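Quinoline 2-oxidoreductase large subunit (Pseudomonas putida, PDB 1T3Q) probably hydroxylates quinoline at carbon 2, as the subunit of a molybdenum hydroxylase that carries the molybdenum ion and its pterin cytosine dinucleotide cofactor. Local coordinates at residues B[489-494]-B[520-525]; B[581-584]-B[589-592]; B[655-660]-B[689-694]. One frame throughout, in Å; residues are numbered along the deposited sequence.

Contact 1. Residues B[489-494]-B[520-525]; sequences VRIDPT and DVLGVP
A single leucine, L522, makes the whole contact from the helix side, placing one methyl on V489 and the other on I491 without any hydrogen bond between the segments. The arrangement is helix-on-sheet packing in the alpha/beta fold of the molybdopterin-binding region: strand 486-491 lies in a four-stranded mixed sheet, and L522 lies near the C-terminal end of helix 510-522. Its two branches are divided between alternate strand residues on the same face. CD1 meets CG1 of V489 tip to tip at 4.1 Å, whereas CD2 is crossed at a slant by the ethyl arm of I491, whose CD1 stands 4.2 Å away. V489 turns CG1 anti to its own nitrogen (chi1 174°), which brings that methyl up to the leucine. The distances are those of ordinary apolar contact, and L522 also touches V497 of the neighbouring strand 497-501 and R565 of helix 549-576.

A Schellman motif with G523, of positive phi, as the C-prime residue ends the helix: V524 N returns to A519 O, and G523 N bonds weakly to D520 O at 3.4 Å.

R490 points the other way, toward the subunit interface. There D492 OD1 forms a salt bridge with R230 of a second copy of this subunit, and R490 NH1 bonds to T536 O of that copy. Between the strand and the loop that follows it, R490 NE lies 2.8 Å from D492 OD1, a salt bridge whose hydrogen bond is weak because the N-H is bent to 124°.

Contact 2. Residues B[581-584]-B[589-592]; sequences EDIV and LVHV
V584 and H591 face each other as a hydrogen-bonded antiparallel pair, with V584 N to H591 O at 2.8 Å and H591 N to V584 O at 3.0 Å. Both bonds are nearly straight, at 174° and 162° at the hydrogen. On the same side of the sheet, V584 CG2 lies over one face of the H591 imidazole, displaced toward the rim and 3.7 Å from the ring centroid, a CH-pi contact. Chi1 of 67° holds the ring between the backbone nitrogen and carbonyl carbon of H591, and L589 O lies in plane at its edge, weakly bonded to ND1 at 3.4 Å.

On the face opposite the imidazole, I583 CG2 meets V590 CG1 at 3.5 Å. I583 CD1 also reaches V592 CG2 at 4.0 Å, although these two residues are a non-hydrogen-bonded pair whose side chains diverge.

Further out, V590 rests on A572 of helix 549-576 and on F602 and V605 of helix 602-611, I583 touches K569, and V592 packs on A578 and K598. The strands form a beta hairpin, which backbone hydrogen bonds of V590 with M600 and of V592 with K598 join to strand 599-601. The two near-straight bonds thus fix the register of V584 and H591, while the weak ND1 bond and the CH-pi contact limit rotation of the imidazole.

Contact 3. Residues B[655-660]-B[689-694]; sequences TRVTDF and QTLLEE
Strand 655-665 passes the C-terminal end of helix 672-692 with T655 and L691 as the nearest backbone pair, their CA atoms 7.8 Å apart, and the helix widens into a pi-type turn at 689-692. This is a helix packed on the face of a mixed beta sheet in the molybdopterin-binding region. L691 lays the end of its isobutyl group against T655 and V657, whose side chains both point toward the helix. Its CD1 touches V657 CG2 at 3.5 Å, the tighter of the two meetings, while T655 CG2 lies 4.0 Å from both L691 CD1 and CD2, the two side chains crossing at about a right angle. CD1 is therefore shared by the two strand residues. T655 presents its methyl rather than its hydroxyl here because CG2 is anti to the backbone nitrogen.

V657 also rests on I687, one turn back along the helix. L691 O, within the pi-type turn, accepts a hydrogen bond from R185 NH1 of the medium subunit, and just after it E693 OE1 forms a salt bridge with R143 of the small subunit.

Further along the strand, T658 and D659 both face I645 in a classic beta bulge, and T658 OG1 donates to D659 OD2 at 2.7 Å, on the anti side and 35° out of the carboxylate plane.

Along the chain the contacts follow in series, contact 1, contact 2, then contact 3, all inside one molybdopterin cofactor-binding region. Contacts 1 and 2 are neighbours, with centres 14 Å apart and nearest atoms about 5 Å apart. They do not touch, but helices 549-576 and 602-611 pack against both, and a backbone hydrogen bond between G523 and G588 ties the helix end to the hairpin turn. Each contact involves its own sheet; that of contact 3 is remote, the contact's centre lying 46 Å from that of contact 1 and 54 Å from that of contact 2. The region thus spans two distant packing units: contact 1 borders a second copy of the large subunit, whereas contact 3 borders the medium and small subunits.

Contact 1. Residues B[489-494]-B[520-525]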
ATOM      1  N   VAL B 489       1.553  17.413 -14.213  1.00 17.52           N
ATOM      2  CA  VAL B 489       0.711  18.353 -13.498  1.00 17.79           C
ATOM      3  C   VAL B 489      -0.709  18.180 -13.990  1.00 18.21           C
ATOM      4  O   VAL B 489      -0.967  18.191 -15.197  1.00 16.98           O
ATOM      5  CB  VAL B 489       1.156  19.817 -13.735  1.00 18.01           C
ATOM      6  CG1 VAL B 489       0.156  20.774 -13.097  1.00 19.28           C
ATOM      7  CG2 VAL B 489       2.532  20.044 -13.141  1.00 19.67           C
ATOM      8  N   ARG B 490      -1.624  17.994 -13.047  1.00 16.71           N
ATOM      9  CA  ARG B 490      -3.030  17.845 -13.363  1.00 16.22           C
ATOM     10  C   ARG B 490      -3.801  18.883 -12.581  1.00 17.71           C
ATOM     11  O   ARG B 490      -3.551  19.086 -11.395  1.00 16.44           O
ATOM     12  CB  ARG B 490      -3.554  16.462 -12.954  1.00 15.75           C
ATOM     13  CG  ARG B 490      -5.074  16.314 -13.108  1.00 16.72           C
ATOM     14  CD  ARG B 490      -5.550  14.930 -12.665  1.00 18.26           C
ATOM     15  NE  ARG B 490      -5.427  14.754 -11.219  1.00 19.38           N
ATOM     16  CZ  ARG B 490      -5.393  13.575 -10.605  1.00 20.08           C
ATOM     17  NH1 ARG B 490      -5.470  12.450 -11.307  1.00 17.36           N
ATOM     18  NH2 ARG B 490      -5.268  13.519  -9.288  1.00 18.12           N
ATOM     19  N   ILE B 491      -4.726  19.551 -13.251  1.00 18.20           N
ATOM     20  CA  ILE B 491      -5.567  20.512 -12.569  1.00 17.67           C
ATOM     21  C   ILE B 491      -6.815  19.699 -12.298  1.00 16.59           C
ATOM     22  O   ILE B 491      -7.494  19.269 -13.227  1.00 17.59           O
ATOM     23  CB  ILE B 491      -5.938  21.715 -13.458  1.00 18.55           C
ATOM     24  CG1 ILE B 491      -4.670  22.451 -13.900  1.00 15.82           C
ATOM     25  CG2 ILE B 491      -6.860  22.660 -12.676  1.00 16.07           C
ATOM     26  CD1 ILE B 491      -4.932  23.627 -14.844  1.00 13.86           C
ATOM     27  N   ASP B 492      -7.101  19.449 -11.027  1.00 17.64           N
ATOM     28  CA  ASP B 492      -8.278  18.677 -10.676  1.00 18.29           C
ATOM     29  C   ASP B 492      -9.535  19.505 -10.978  1.00 20.24           C
ATOM     30  O   ASP B 492      -9.490  20.736 -10.962  1.00 20.36           O
ATOM     31  CB  ASP B 492      -8.182  18.269  -9.202  1.00 17.92           C
ATOM     32  CG  ASP B 492      -6.946  17.418  -8.930  1.00 19.97           C
ATOM     33  OD1 ASP B 492      -6.900  16.272  -9.424  1.00 18.57           O
ATOM     34  OD2 ASP B 492      -6.014  17.897  -8.250  1.00 17.64           O
ATOM     35  N   PRO B 493     -10.664  18.838 -11.272  1.00 20.62           N
ATOM     36  CA  PRO B 493     -11.943  19.482 -11.593  1.00 21.93           C
ATOM     37  C   PRO B 493     -12.370  20.647 -10.703  1.00 22.93           C
ATOM     38  O   PRO B 493     -12.882  21.647 -11.202  1.00 21.96           O
ATOM     39  CB  PRO B 493     -12.934  18.325 -11.539  1.00 22.51           C
ATOM     40  CG  PRO B 493     -12.116  17.177 -12.026  1.00 24.15           C
ATOM     41  CD  PRO B 493     -10.809  17.370 -11.281  1.00 22.49           C
ATOM     42  N   THR B 494     -12.164  20.526  -9.394  1.00 22.81           N
ATOM     43  CA  THR B 494     -12.563  21.594  -8.480  1.00 23.26           C
ATOM     44  C   THR B 494     -11.571  22.750  -8.425  1.00 23.06           C
ATOM     45  O   THR B 494     -11.756  23.697  -7.662  1.00 24.19           O
ATOM     46  CB  THR B 494     -12.786  21.057  -7.047  1.00 22.59           C
ATOM     47  OG1 THR B 494     -11.571  20.483  -6.547  1.00 22.08           O
ATOM     48  CG2 THR B 494     -13.878  20.000  -7.051  1.00 21.97           C
ATOM     49  N   ASP B 520       2.663  29.113  -7.903  1.00 19.53           N
ATOM     50  CA  ASP B 520       2.967  30.352  -8.615  1.00 21.00           C
ATOM     51  C   ASP B 520       2.772  30.261 -10.119  1.00 20.89           C
ATOM     52  O   ASP B 520       2.301  31.216 -10.740  1.00 20.84           O
ATOM     53  CB  ASP B 520       4.392  30.811  -8.286  1.00 19.66           C
ATOM     54  CG  ASP B 520       4.478  31.477  -6.922  1.00 20.68           C
ATOM     55  OD1 ASP B 520       5.568  31.946  -6.536  1.00 19.88           O
ATOM     56  OD2 ASP B 520       3.434  31.535  -6.237  1.00 20.53           O
ATOM     57  N   VAL B 521       3.128  29.123 -10.711  1.00 21.25           N
ATOM     58  CA  VAL B 521       2.965  28.961 -12.153  1.00 20.36           C
ATOM     59  C   VAL B 521       1.485  29.010 -12.540  1.00 20.94           C
ATOM     60  O   VAL B 521       1.114  29.672 -13.510  1.00 17.58           O
ATOM     61  CB  VAL B 521       3.567  27.623 -12.657  1.00 20.49           C
ATOM     62  CG1 VAL B 521       3.234  27.425 -14.131  1.00 19.52           C
ATOM     63  CG2 VAL B 521       5.076  27.623 -12.470  1.00 17.84           C
ATOM     64  N   LEU B 522       0.641  28.324 -11.771  1.00 19.74           N
ATOM     65  CA  LEU B 522      -0.790  28.283 -12.058  1.00 20.61           C
ATOM     66  C   LEU B 522      -1.605  29.400 -11.403  1.00 21.51           C
ATOM     67  O   LEU B 522      -2.809  29.500 -11.619  1.00 22.66           O
ATOM     68  CB  LEU B 522      -1.362  26.915 -11.662  1.00 21.29           C
ATOM     69  CG  LEU B 522      -0.917  25.752 -12.566  1.00 22.77           C
ATOM     70  CD1 LEU B 522      -1.296  24.417 -11.950  1.00 24.78           C
ATOM     71  CD2 LEU B 522      -1.557  25.911 -13.936  1.00 24.98           C
ATOM     72  N   GLY B 523      -0.951  30.236 -10.605  1.00 20.95           N
ATOM     73  CA  GLY B 523      -1.650  31.337  -9.962  1.00 21.67           C
ATOM     74  C   GLY B 523      -2.670  30.941  -8.912  1.00 21.96           C
ATOM     75  O   GLY B 523      -3.725  31.571  -8.797  1.00 22.81           O
ATOM     76  N   VAL B 524      -2.365  29.897  -8.146  1.00 20.94           N
ATOM     77  CA  VAL B 524      -3.261  29.423  -7.097  1.00 20.68           C
ATOM     78  C   VAL B 524      -2.511  29.310  -5.776  1.00 20.62           C
ATOM     79  O   VAL B 524      -1.278  29.299  -5.752  1.00 20.50           O
ATOM     80  CB  VAL B 524      -3.852  28.036  -7.429  1.00 21.74           C
ATOM     81  CG1 VAL B 524      -4.704  28.116  -8.684  1.00 21.79           C
ATOM     82  CG2 VAL B 524      -2.731  27.015  -7.594  1.00 20.56           C
ATOM     83  N   PRO B 525      -3.246  29.238  -4.654  1.00 20.96           N
ATOM     84  CA  PRO B 525      -2.607  29.122  -3.339  1.00 20.48           C
ATOM     85  C   PRO B 525      -1.819  27.816  -3.260  1.00 20.35           C
ATOM     86  O   PRO B 525      -2.254  26.795  -3.790  1.00 20.52           O
ATOM     87  CB  PRO B 525      -3.791  29.116  -2.370  1.00 20.81           C
ATOM     88  CG  PRO B 525      -4.873  29.833  -3.118  1.00 22.03           C
ATOM     89  CD  PRO B 525      -4.711  29.324  -4.523  1.00 20.84           C
TER

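Contact 2. Residues B[581-584]-B[589-592]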
ATOM      1  N   GLU B 581      -3.061  34.518 -25.135  1.00 28.43           N
ATOM      2  CA  GLU B 581      -1.787  35.112 -24.759  1.00 27.19           C
ATOM      3  C   GLU B 581      -1.958  36.304 -23.818  1.00 26.55           C
ATOM      4  O   GLU B 581      -1.022  36.685 -23.120  1.00 26.89           O
ATOM      5  CG  GLU B 581      -1.763  36.587 -26.841  1.00 29.98           C
ATOM      6  N   ASP B 582      -3.157  36.882 -23.793  1.00 25.99           N
ATOM      7  CA  ASP B 582      -3.431  38.047 -22.949  1.00 25.28           C
ATOM      8  C   ASP B 582      -4.115  37.706 -21.629  1.00 25.45           C
ATOM      9  O   ASP B 582      -4.502  38.595 -20.868  1.00 24.07           O
ATOM     10  CB  ASP B 582      -4.285  39.042 -23.731  1.00 26.53           C
ATOM     11  CG  ASP B 582      -3.566  39.585 -24.947  1.00 26.06           C
ATOM     12  OD1 ASP B 582      -4.238  39.879 -25.952  1.00 29.11           O
ATOM     13  OD2 ASP B 582      -2.325  39.721 -24.890  1.00 29.11           O
ATOM     14  N   ILE B 583      -4.253  36.415 -21.360  1.00 24.27           N
ATOM     15  CA  ILE B 583      -4.894  35.948 -20.135  1.00 24.34           C
ATOM     16  C   ILE B 583      -3.852  35.602 -19.076  1.00 23.59           C
ATOM     17  O   ILE B 583      -2.813  35.020 -19.388  1.00 22.36           O
ATOM     18  CB  ILE B 583      -5.739  34.676 -20.404  1.00 24.52           C
ATOM     19  CG1 ILE B 583      -6.833  34.973 -21.439  1.00 26.03           C
ATOM     20  CG2 ILE B 583      -6.341  34.164 -19.101  1.00 24.19           C
ATOM     21  CD1 ILE B 583      -7.868  35.988 -20.984  1.00 25.33           C
ATOM     22  N   VAL B 584      -4.123  35.970 -17.828  1.00 23.63           N
ATOM     23  CA  VAL B 584      -3.220  35.641 -16.729  1.00 22.79           C
ATOM     24  C   VAL B 584      -4.040  34.995 -15.618  1.00 22.47           C
ATOM     25  O   VAL B 584      -5.262  35.121 -15.589  1.00 21.62           O
ATOM     26  CB  VAL B 584      -2.504  36.893 -16.139  1.00 23.67           C
ATOM     27  CG1 VAL B 584      -1.639  37.557 -17.200  1.00 24.77           C
ATOM     28  CG2 VAL B 584      -3.524  37.871 -15.586  1.00 23.40           C
ATOM     29  N   LEU B 589      -7.724  33.976  -9.766  1.00 23.58           N
ATOM     30  CA  LEU B 589      -8.594  34.689 -10.693  1.00 24.11           C
ATOM     31  C   LEU B 589      -8.008  34.618 -12.100  1.00 22.23           C
ATOM     32  O   LEU B 589      -6.860  35.000 -12.315  1.00 22.58           O
ATOM     33  CB  LEU B 589      -8.711  36.157 -10.274  1.00 24.65           C
ATOM     34  CG  LEU B 589      -9.851  37.044 -10.793  1.00 28.68           C
ATOM     35  CD1 LEU B 589      -9.281  38.423 -11.087  1.00 25.48           C
ATOM     36  CD2 LEU B 589     -10.493  36.468 -12.040  1.00 29.66           C
ATOM     37  N   VAL B 590      -8.795  34.121 -13.049  1.00 21.74           N
ATOM     38  CA  VAL B 590      -8.351  34.034 -14.438  1.00 21.14           C
ATOM     39  C   VAL B 590      -8.918  35.264 -15.141  1.00 21.51           C
ATOM     40  O   VAL B 590     -10.136  35.406 -15.271  1.00 22.42           O
ATOM     41  CB  VAL B 590      -8.895  32.775 -15.135  1.00 21.28           C
ATOM     42  CG1 VAL B 590      -8.404  32.743 -16.588  1.00 19.71           C
ATOM     43  CG2 VAL B 590      -8.448  31.517 -14.374  1.00 19.30           C
ATOM     44  N   HIS B 591      -8.047  36.154 -15.602  1.00 21.23           N
ATOM     45  CA  HIS B 591      -8.530  37.370 -16.240  1.00 20.57           C
ATOM     46  C   HIS B 591      -7.598  37.948 -17.294  1.00 21.07           C
ATOM     47  O   HIS B 591      -6.461  37.504 -17.458  1.00 21.64           O
ATOM     48  CB  HIS B 591      -8.774  38.437 -15.170  1.00 21.37           C
ATOM     49  CG  HIS B 591      -7.522  38.915 -14.501  1.00 23.03           C
ATOM     50  ND1 HIS B 591      -6.828  38.157 -13.582  1.00 24.21           N
ATOM     51  CD2 HIS B 591      -6.820  40.065 -14.644  1.00 22.75           C
ATOM     52  CE1 HIS B 591      -5.755  38.818 -13.187  1.00 23.92           C
ATOM     53  NE2 HIS B 591      -5.727  39.980 -13.815  1.00 24.32           N
ATOM     54  N   VAL B 592      -8.101  38.948 -18.010  1.00 21.52           N
ATOM     55  CA  VAL B 592      -7.315  39.628 -19.031  1.00 21.05           C
ATOM     56  C   VAL B 592      -6.284  40.445 -18.261  1.00 21.29           C
ATOM     57  O   VAL B 592      -6.645  41.239 -17.389  1.00 20.35           O
ATOM     58  CB  VAL B 592      -8.208  40.567 -19.882  1.00 21.30           C
ATOM     59  CG1 VAL B 592      -7.360  41.377 -20.847  1.00 19.17           C
ATOM     60  CG2 VAL B 592      -9.242  39.743 -20.648  1.00 21.29           C
TER

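Contact 3. Residues B[655-660]-B[689-694]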
ATOM      1  N   THR B 655      40.372  22.214  19.533  1.00 26.94           N
ATOM      2  CA  THR B 655      39.934  23.180  18.538  1.00 26.79           C
ATOM      3  C   THR B 655      38.432  23.416  18.599  1.00 25.80           C
ATOM      4  O   THR B 655      37.636  22.478  18.673  1.00 26.06           O
ATOM      5  CB  THR B 655      40.321  22.723  17.123  1.00 28.83           C
ATOM      6  OG1 THR B 655      41.736  22.499  17.073  1.00 29.17           O
ATOM      7  CG2 THR B 655      39.954  23.787  16.101  1.00 28.70           C
ATOM      8  N   ARG B 656      38.055  24.686  18.558  1.00 24.24           N
ATOM      9  CA  ARG B 656      36.657  25.070  18.631  1.00 24.44           C
ATOM     10  C   ARG B 656      36.317  26.080  17.538  1.00 23.19           C
ATOM     11  O   ARG B 656      37.038  27.057  17.344  1.00 20.83           O
ATOM     12  CB  ARG B 656      36.388  25.666  20.023  1.00 28.09           C
ATOM     13  CG  ARG B 656      34.978  26.170  20.272  1.00 34.45           C
ATOM     14  CD  ARG B 656      34.719  26.361  21.771  1.00 38.34           C
ATOM     15  NE  ARG B 656      34.402  27.745  22.124  1.00 42.24           N
ATOM     16  CZ  ARG B 656      35.296  28.646  22.521  1.00 42.98           C
ATOM     17  NH1 ARG B 656      34.911  29.880  22.816  1.00 46.34           N
ATOM     18  NH2 ARG B 656      36.573  28.311  22.637  1.00 46.18           N
ATOM     19  N   VAL B 657      35.238  25.824  16.805  1.00 21.97           N
ATOM     20  CA  VAL B 657      34.800  26.753  15.771  1.00 21.72           C
ATOM     21  C   VAL B 657      33.870  27.681  16.530  1.00 21.75           C
ATOM     22  O   VAL B 657      32.749  27.300  16.865  1.00 21.71           O
ATOM     23  CB  VAL B 657      33.996  26.050  14.661  1.00 21.82           C
ATOM     24  CG1 VAL B 657      33.617  27.057  13.588  1.00 20.16           C
ATOM     25  CG2 VAL B 657      34.809  24.906  14.068  1.00 19.53           C
ATOM     26  N   THR B 658      34.339  28.891  16.808  1.00 21.03           N
ATOM     27  CA  THR B 658      33.558  29.851  17.569  1.00 22.34           C
ATOM     28  C   THR B 658      32.584  30.689  16.760  1.00 22.79           C
ATOM     29  O   THR B 658      31.576  31.148  17.293  1.00 19.00           O
ATOM     30  CB  THR B 658      34.475  30.815  18.337  1.00 22.96           C
ATOM     31  OG1 THR B 658      35.246  31.583  17.406  1.00 24.05           O
ATOM     32  CG2 THR B 658      35.410  30.041  19.245  1.00 23.87           C
ATOM     33  N   ASP B 659      32.888  30.900  15.482  1.00 19.95           N
ATOM     34  CA  ASP B 659      32.033  31.707  14.625  1.00 19.93           C
ATOM     35  C   ASP B 659      31.987  31.163  13.203  1.00 19.07           C
ATOM     36  O   ASP B 659      32.937  30.546  12.730  1.00 20.74           O
ATOM     37  CB  ASP B 659      32.556  33.145  14.557  1.00 20.01           C
ATOM     38  CG  ASP B 659      32.655  33.799  15.916  1.00 24.07           C
ATOM     39  OD1 ASP B 659      31.673  34.439  16.344  1.00 26.90           O
ATOM     40  OD2 ASP B 659      33.718  33.672  16.555  1.00 24.46           O
ATOM     41  N   PHE B 660      30.873  31.405  12.531  1.00 18.59           N
ATOM     42  CA  PHE B 660      30.724  30.987  11.148  1.00 19.51           C
ATOM     43  C   PHE B 660      29.835  31.997  10.447  1.00 19.39           C
ATOM     44  O   PHE B 660      28.755  32.349  10.934  1.00 20.26           O
ATOM     45  CB  PHE B 660      30.134  29.578  11.054  1.00 19.36           C
ATOM     46  CG  PHE B 660      30.902  28.675  10.128  1.00 19.79           C
ATOM     47  CD1 PHE B 660      30.900  28.899   8.754  1.00 22.00           C
ATOM     48  CD2 PHE B 660      31.670  27.632  10.635  1.00 21.61           C
ATOM     49  CE1 PHE B 660      31.661  28.101   7.898  1.00 20.94           C
ATOM     50  CE2 PHE B 660      32.432  26.827   9.787  1.00 21.95           C
ATOM     51  CZ  PHE B 660      32.429  27.063   8.417  1.00 20.66           C
ATOM     52  N   GLN B 689      33.850  17.006   8.795  1.00 17.74           N
ATOM     53  CA  GLN B 689      34.932  16.567   7.906  1.00 18.51           C
ATOM     54  C   GLN B 689      36.288  17.174   8.247  1.00 18.08           C
ATOM     55  O   GLN B 689      37.310  16.483   8.232  1.00 17.43           O
ATOM     56  CB  GLN B 689      34.621  16.903   6.442  1.00 18.36           C
ATOM     57  CG  GLN B 689      35.711  16.393   5.483  1.00 22.20           C
ATOM     58  CD  GLN B 689      35.630  16.984   4.086  1.00 22.87           C
ATOM     59  OE1 GLN B 689      36.327  16.534   3.170  1.00 23.65           O
ATOM     60  NE2 GLN B 689      34.795  18.004   3.917  1.00 21.76           N
ATOM     61  N   THR B 690      36.306  18.462   8.565  1.00 16.90           N
ATOM     62  CA  THR B 690      37.568  19.128   8.847  1.00 16.99           C
ATOM     63  C   THR B 690      38.185  18.969  10.229  1.00 16.68           C
ATOM     64  O   THR B 690      39.398  19.105  10.371  1.00 17.11           O
ATOM     65  CB  THR B 690      37.473  20.646   8.541  1.00 17.99           C
ATOM     66  OG1 THR B 690      36.421  21.235   9.320  1.00 17.96           O
ATOM     67  CG2 THR B 690      37.193  20.865   7.060  1.00 16.97           C
ATOM     68  N   LEU B 691      37.383  18.670  11.247  1.00 16.13           N
ATOM     69  CA  LEU B 691      37.935  18.553  12.592  1.00 15.84           C
ATOM     70  C   LEU B 691      37.676  17.258  13.344  1.00 16.73           C
ATOM     71  O   LEU B 691      38.352  16.991  14.338  1.00 18.02           O
ATOM     72  CB  LEU B 691      37.419  19.700  13.472  1.00 17.22           C
ATOM     73  CG  LEU B 691      37.687  21.141  13.037  1.00 16.44           C
ATOM     74  CD1 LEU B 691      36.975  22.101  13.987  1.00 17.73           C
ATOM     75  CD2 LEU B 691      39.183  21.405  13.026  1.00 18.96           C
ATOM     76  N   LEU B 692      36.735  16.448  12.869  1.00 16.45           N
ATOM     77  CA  LEU B 692      36.358  15.236  13.597  1.00 17.56           C
ATOM     78  C   LEU B 692      36.274  13.891  12.889  1.00 17.31           C
ATOM     79  O   LEU B 692      36.693  12.871  13.438  1.00 18.04           O
ATOM     80  CB  LEU B 692      34.993  15.472  14.243  1.00 18.00           C
ATOM     81  CG  LEU B 692      34.867  16.636  15.223  1.00 19.65           C
ATOM     82  CD1 LEU B 692      33.402  17.011  15.394  1.00 20.84           C
ATOM     83  CD2 LEU B 692      35.495  16.233  16.547  1.00 20.76           C
ATOM     84  N   GLU B 693      35.702  13.889  11.689  1.00 17.62           N
ATOM     85  CA  GLU B 693      35.467  12.658  10.947  1.00 17.22           C
ATOM     86  C   GLU B 693      36.554  12.041  10.084  1.00 18.15           C
ATOM     87  O   GLU B 693      37.236  12.725   9.320  1.00 17.36           O
ATOM     88  CB  GLU B 693      34.231  12.836  10.061  1.00 18.51           C
ATOM     89  CG  GLU B 693      33.031  13.411  10.778  1.00 17.84           C
ATOM     90  CD  GLU B 693      31.881  13.713   9.844  1.00 20.33           C
ATOM     91  OE1 GLU B 693      31.079  14.611  10.178  1.00 20.50           O
ATOM     92  OE2 GLU B 693      31.770  13.054   8.782  1.00 19.57           O
ATOM     93  N   GLU B 694      36.689  10.724  10.214  1.00 17.62           N
ATOM     94  CA  GLU B 694      37.616   9.967   9.393  1.00 18.25           C
ATOM     95  C   GLU B 694      37.350   8.472   9.447  1.00 18.17           C
ATOM     96  O   GLU B 694      37.337   7.864  10.519  1.00 18.07           O
ATOM     97  CB  GLU B 694      39.085  10.229   9.761  1.00 19.87           C
ATOM     98  CG  GLU B 694      40.017   9.694   8.664  1.00 18.77           C
ATOM     99  CD  GLU B 694      41.481  10.058   8.831  1.00 22.58           C
ATOM    100  OE1 GLU B 694      42.264   9.733   7.912  1.00 24.69           O
ATOM    101  OE2 GLU B 694      41.857  10.659   9.860  1.00 24.21           O
TER